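Local coordinates for protein transcriptional regulator (Enterococcus faecalis, PDB 3QFI) that is a putative transcriptional regulator of the LytR-CpsA-Psr family, probably associated with the cell envelope, at residues Ile60-Asn73 with Phe85-Leu99. Residues are numbered along the deposited sequence; the frame is centred on the assembly and turned at random.
Sequences ISLDRDILTDIVGN and FGGAEMAINTVQELL
Leu62 enters the buried end of this contact with both methyl branches. Its CD1 lies 3.8 Å from Val95 CG1. Its CD2 meets Leu98 CD2 at 3.9 Å, the side chains running past each other in opposite directions. Leu98 CD1 lies against Thr68 CG2, the side chains crossing at about a right angle. Leu99 and Ile60 extend this patch, and both touch Val47 of strand 44-51. Here helix 80-98 covers one end of strand 56-62 in the mixed sheet of the LytR-CpsA-Psr domain, and toward its N-terminus packs on the hairpin of 67-70 and 75-78. Thr94 links helix and hairpin. Its OG1 gives a bond to Met90 O (3.1 Å) and takes a weak, bent one from Val71 N (3.0 Å, 124° at the hydrogen). Thr94 N reaches Met90 O from the opposite carbonyl face. A water bridges Asp69 O and Thr94 O. The hairpin turn is the more open side. Val71 CG2 rests on the aliphatic part of exposed Glu97. Met90, bent at its last torsion (chi3 -73°), brings its CE to 3.6 Å from Gly72 C. The Asn73 amide, whose ND2 is hydrogen-bonded to Thr75 OG1, lies obliquely by exposed Phe85, planes 35° apart.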
# COMPACT_ATOMS: atom_id res chain seq x y z
N ILE A 60 2.56 -0.02 4.25
CA ILE A 60 1.45 0.56 4.96
C ILE A 60 0.18 0.35 4.17
O ILE A 60 -0.01 0.93 3.10
CB ILE A 60 1.69 2.09 5.20
CG1 ILE A 60 1.74 2.40 6.69
CG2 ILE A 60 0.58 2.91 4.58
CD1 ILE A 60 0.43 2.20 7.41
N SER A 61 -0.69 -0.51 4.68
CA SER A 61 -1.96 -0.79 4.04
C SER A 61 -2.92 0.32 4.45
O SER A 61 -2.96 0.71 5.62
CB SER A 61 -2.52 -2.11 4.54
OG SER A 61 -1.75 -3.21 4.13
N LEU A 62 -3.69 0.82 3.49
CA LEU A 62 -4.69 1.84 3.80
C LEU A 62 -6.08 1.24 3.55
O LEU A 62 -6.41 0.86 2.43
CB LEU A 62 -4.49 3.08 2.91
CG LEU A 62 -3.19 3.83 3.19
CD1 LEU A 62 -2.89 4.80 2.07
CD2 LEU A 62 -3.31 4.55 4.52
N ASP A 63 -6.87 1.14 4.61
CA ASP A 63 -8.23 0.61 4.50
C ASP A 63 -9.06 1.56 3.65
O ASP A 63 -8.93 2.78 3.77
CB ASP A 63 -8.86 0.46 5.89
CG ASP A 63 -10.21 -0.24 5.85
OD1 ASP A 63 -11.16 0.28 5.21
OD2 ASP A 63 -10.33 -1.32 6.47
N ARG A 64 -9.91 1.01 2.78
CA ARG A 64 -10.74 1.81 1.90
C ARG A 64 -11.84 2.57 2.64
O ARG A 64 -12.36 3.58 2.15
CB ARG A 64 -11.39 0.91 0.83
CG ARG A 64 -12.40 -0.11 1.37
CD ARG A 64 -12.98 -1.01 0.25
NE ARG A 64 -11.93 -1.84 -0.34
CZ ARG A 64 -12.12 -2.77 -1.28
NH1 ARG A 64 -13.33 -3.01 -1.78
NH2 ARG A 64 -11.08 -3.47 -1.72
N ASP A 65 -12.19 2.11 3.83
CA ASP A 65 -13.24 2.78 4.58
C ASP A 65 -12.72 3.91 5.46
O ASP A 65 -13.48 4.52 6.22
CB ASP A 65 -13.99 1.75 5.43
CG ASP A 65 -14.62 0.66 4.59
OD1 ASP A 65 -14.59 -0.52 5.00
OD2 ASP A 65 -15.17 0.99 3.50
N ILE A 66 -11.44 4.21 5.38
CA ILE A 66 -10.91 5.28 6.21
C ILE A 66 -11.52 6.63 5.83
O ILE A 66 -11.63 6.98 4.65
CB ILE A 66 -9.38 5.32 6.14
CG1 ILE A 66 -8.83 3.99 6.69
CG2 ILE A 66 -8.86 6.51 6.93
CD1 ILE A 66 -7.33 3.93 6.84
N LEU A 67 -11.95 7.38 6.85
CA LEU A 67 -12.56 8.69 6.61
C LEU A 67 -11.48 9.76 6.67
O LEU A 67 -10.76 9.85 7.67
CB LEU A 67 -13.63 8.97 7.66
CG LEU A 67 -14.49 10.21 7.48
CD1 LEU A 67 -15.37 10.06 6.22
CD2 LEU A 67 -15.36 10.39 8.72
N THR A 68 -11.38 10.55 5.61
CA THR A 68 -10.39 11.63 5.55
C THR A 68 -10.82 12.74 4.60
O THR A 68 -11.90 12.71 4.01
CB THR A 68 -9.02 11.11 5.07
OG1 THR A 68 -9.18 10.28 3.91
CG2 THR A 68 -8.34 10.32 6.17
N ASP A 69 -9.98 13.75 4.45
CA ASP A 69 -10.31 14.81 3.54
C ASP A 69 -9.92 14.31 2.15
O ASP A 69 -8.85 13.71 1.97
CB ASP A 69 -9.55 16.08 3.91
CG ASP A 69 -10.10 16.73 5.16
OD1 ASP A 69 -11.32 17.01 5.18
OD2 ASP A 69 -9.33 16.97 6.12
N ILE A 70 -10.81 14.50 1.19
CA ILE A 70 -10.54 14.09 -0.18
C ILE A 70 -9.95 15.32 -0.83
O ILE A 70 -10.68 16.12 -1.40
CB ILE A 70 -11.82 13.71 -0.94
CG1 ILE A 70 -12.64 12.69 -0.14
CG2 ILE A 70 -11.45 13.15 -2.31
CD1 ILE A 70 -11.97 11.34 0.03
N VAL A 71 -8.63 15.47 -0.75
CA VAL A 71 -7.96 16.64 -1.30
C VAL A 71 -8.33 16.90 -2.76
O VAL A 71 -8.15 16.06 -3.64
CB VAL A 71 -6.41 16.52 -1.13
CG1 VAL A 71 -5.72 17.78 -1.62
CG2 VAL A 71 -6.09 16.31 0.34
N GLY A 72 -8.86 18.08 -3.02
CA GLY A 72 -9.27 18.40 -4.36
C GLY A 72 -10.77 18.28 -4.56
O GLY A 72 -11.32 18.91 -5.46
N ASN A 73 -11.45 17.47 -3.75
CA ASN A 73 -12.91 17.33 -3.89
C ASN A 73 -13.68 18.23 -2.90
O ASN A 73 -14.91 18.37 -2.98
CB ASN A 73 -13.32 15.86 -3.70
CG ASN A 73 -14.68 15.54 -4.32
OD1 ASN A 73 -14.87 15.66 -5.53
ND2 ASN A 73 -15.64 15.14 -3.48
N PHE A 85 -12.85 9.43 -7.88
CA PHE A 85 -13.30 10.79 -8.16
C PHE A 85 -12.31 11.62 -8.98
O PHE A 85 -12.71 12.38 -9.86
CB PHE A 85 -13.61 11.52 -6.85
CG PHE A 85 -14.90 11.10 -6.20
CD1 PHE A 85 -15.25 11.58 -4.94
CD2 PHE A 85 -15.78 10.25 -6.86
CE1 PHE A 85 -16.47 11.23 -4.35
CE2 PHE A 85 -16.99 9.89 -6.29
CZ PHE A 85 -17.34 10.38 -5.03
N GLY A 86 -11.01 11.47 -8.68
CA GLY A 86 -10.00 12.23 -9.39
C GLY A 86 -8.78 11.46 -9.86
O GLY A 86 -7.71 12.04 -10.07
N GLY A 87 -8.93 10.16 -10.04
CA GLY A 87 -7.84 9.33 -10.50
C GLY A 87 -6.59 9.40 -9.64
O GLY A 87 -6.62 9.86 -8.51
N ALA A 88 -5.48 8.93 -10.22
CA ALA A 88 -4.18 8.89 -9.57
C ALA A 88 -3.78 10.13 -8.79
O ALA A 88 -3.21 10.04 -7.70
CB ALA A 88 -3.13 8.60 -10.63
N GLU A 89 -4.06 11.30 -9.35
CA GLU A 89 -3.71 12.56 -8.73
C GLU A 89 -4.42 12.76 -7.39
O GLU A 89 -3.78 12.98 -6.37
CB GLU A 89 -4.06 13.71 -9.67
CG GLU A 89 -3.72 15.08 -9.12
CD GLU A 89 -4.73 16.13 -9.55
OE1 GLU A 89 -5.89 16.06 -9.09
OE2 GLU A 89 -4.35 17.03 -10.34
N MET A 90 -5.75 12.70 -7.41
CA MET A 90 -6.52 12.90 -6.19
C MET A 90 -6.14 11.89 -5.12
O MET A 90 -6.14 12.22 -3.94
CB MET A 90 -8.02 12.85 -6.49
CG MET A 90 -8.93 13.25 -5.34
SD MET A 90 -10.53 13.83 -5.98
CE MET A 90 -9.97 15.41 -6.64
N ALA A 91 -5.82 10.65 -5.52
CA ALA A 91 -5.44 9.63 -4.54
C ALA A 91 -4.09 9.96 -3.90
O ALA A 91 -3.95 9.93 -2.67
CB ALA A 91 -5.36 8.26 -5.19
N ILE A 92 -3.11 10.28 -4.73
CA ILE A 92 -1.79 10.63 -4.23
C ILE A 92 -1.90 11.80 -3.25
O ILE A 92 -1.35 11.74 -2.15
CB ILE A 92 -0.84 11.04 -5.36
CG1 ILE A 92 -0.55 9.84 -6.27
CG2 ILE A 92 0.44 11.57 -4.77
CD1 ILE A 92 0.22 10.21 -7.53
N ASN A 93 -2.60 12.86 -3.63
CA ASN A 93 -2.73 14.01 -2.74
C ASN A 93 -3.41 13.66 -1.41
O ASN A 93 -2.90 14.01 -0.36
CB ASN A 93 -3.47 15.15 -3.45
CG ASN A 93 -2.60 15.86 -4.48
OD1 ASN A 93 -2.97 16.90 -5.01
ND2 ASN A 93 -1.44 15.28 -4.77
N THR A 94 -4.55 12.98 -1.49
CA THR A 94 -5.34 12.56 -0.32
C THR A 94 -4.49 11.74 0.64
O THR A 94 -4.52 11.97 1.86
CB THR A 94 -6.59 11.75 -0.78
OG1 THR A 94 -7.59 12.66 -1.25
CG2 THR A 94 -7.16 10.90 0.35
N VAL A 95 -3.74 10.79 0.11
CA VAL A 95 -2.86 9.99 0.95
C VAL A 95 -1.73 10.88 1.53
O VAL A 95 -1.37 10.71 2.70
CB VAL A 95 -2.27 8.80 0.16
CG1 VAL A 95 -1.26 8.06 1.00
CG2 VAL A 95 -3.39 7.84 -0.26
N GLN A 96 -1.19 11.81 0.74
CA GLN A 96 -0.12 12.72 1.19
C GLN A 96 -0.54 13.57 2.37
O GLN A 96 0.30 14.01 3.17
CB GLN A 96 0.35 13.68 0.08
CG GLN A 96 1.42 13.15 -0.91
CD GLN A 96 2.08 14.27 -1.75
OE1 GLN A 96 1.41 15.17 -2.26
NE2 GLN A 96 3.40 14.19 -1.90
N GLU A 97 -1.84 13.84 2.48
CA GLU A 97 -2.38 14.63 3.58
C GLU A 97 -2.67 13.72 4.77
O GLU A 97 -2.49 14.10 5.92
CB GLU A 97 -3.67 15.36 3.17
CG GLU A 97 -3.47 16.68 2.40
CD GLU A 97 -2.77 17.77 3.22
OE1 GLU A 97 -1.53 17.69 3.41
OE2 GLU A 97 -3.46 18.71 3.68
N LEU A 98 -3.13 12.50 4.48
CA LEU A 98 -3.45 11.53 5.52
C LEU A 98 -2.21 11.11 6.30
O LEU A 98 -2.21 11.12 7.52
CB LEU A 98 -4.11 10.29 4.90
CG LEU A 98 -4.43 9.10 5.83
CD1 LEU A 98 -5.30 9.57 6.98
CD2 LEU A 98 -5.13 8.01 5.05
N LEU A 99 -1.15 10.75 5.60
CA LEU A 99 0.07 10.30 6.24
C LEU A 99 1.03 11.44 6.54
O LEU A 99 2.10 11.24 7.11
CB LEU A 99 0.77 9.27 5.36
CG LEU A 99 -0.14 8.13 4.93
CD1 LEU A 99 0.63 7.22 3.98
CD2 LEU A 99 -0.63 7.36 6.15
O HOH W 1 -6.34 13.05 3.45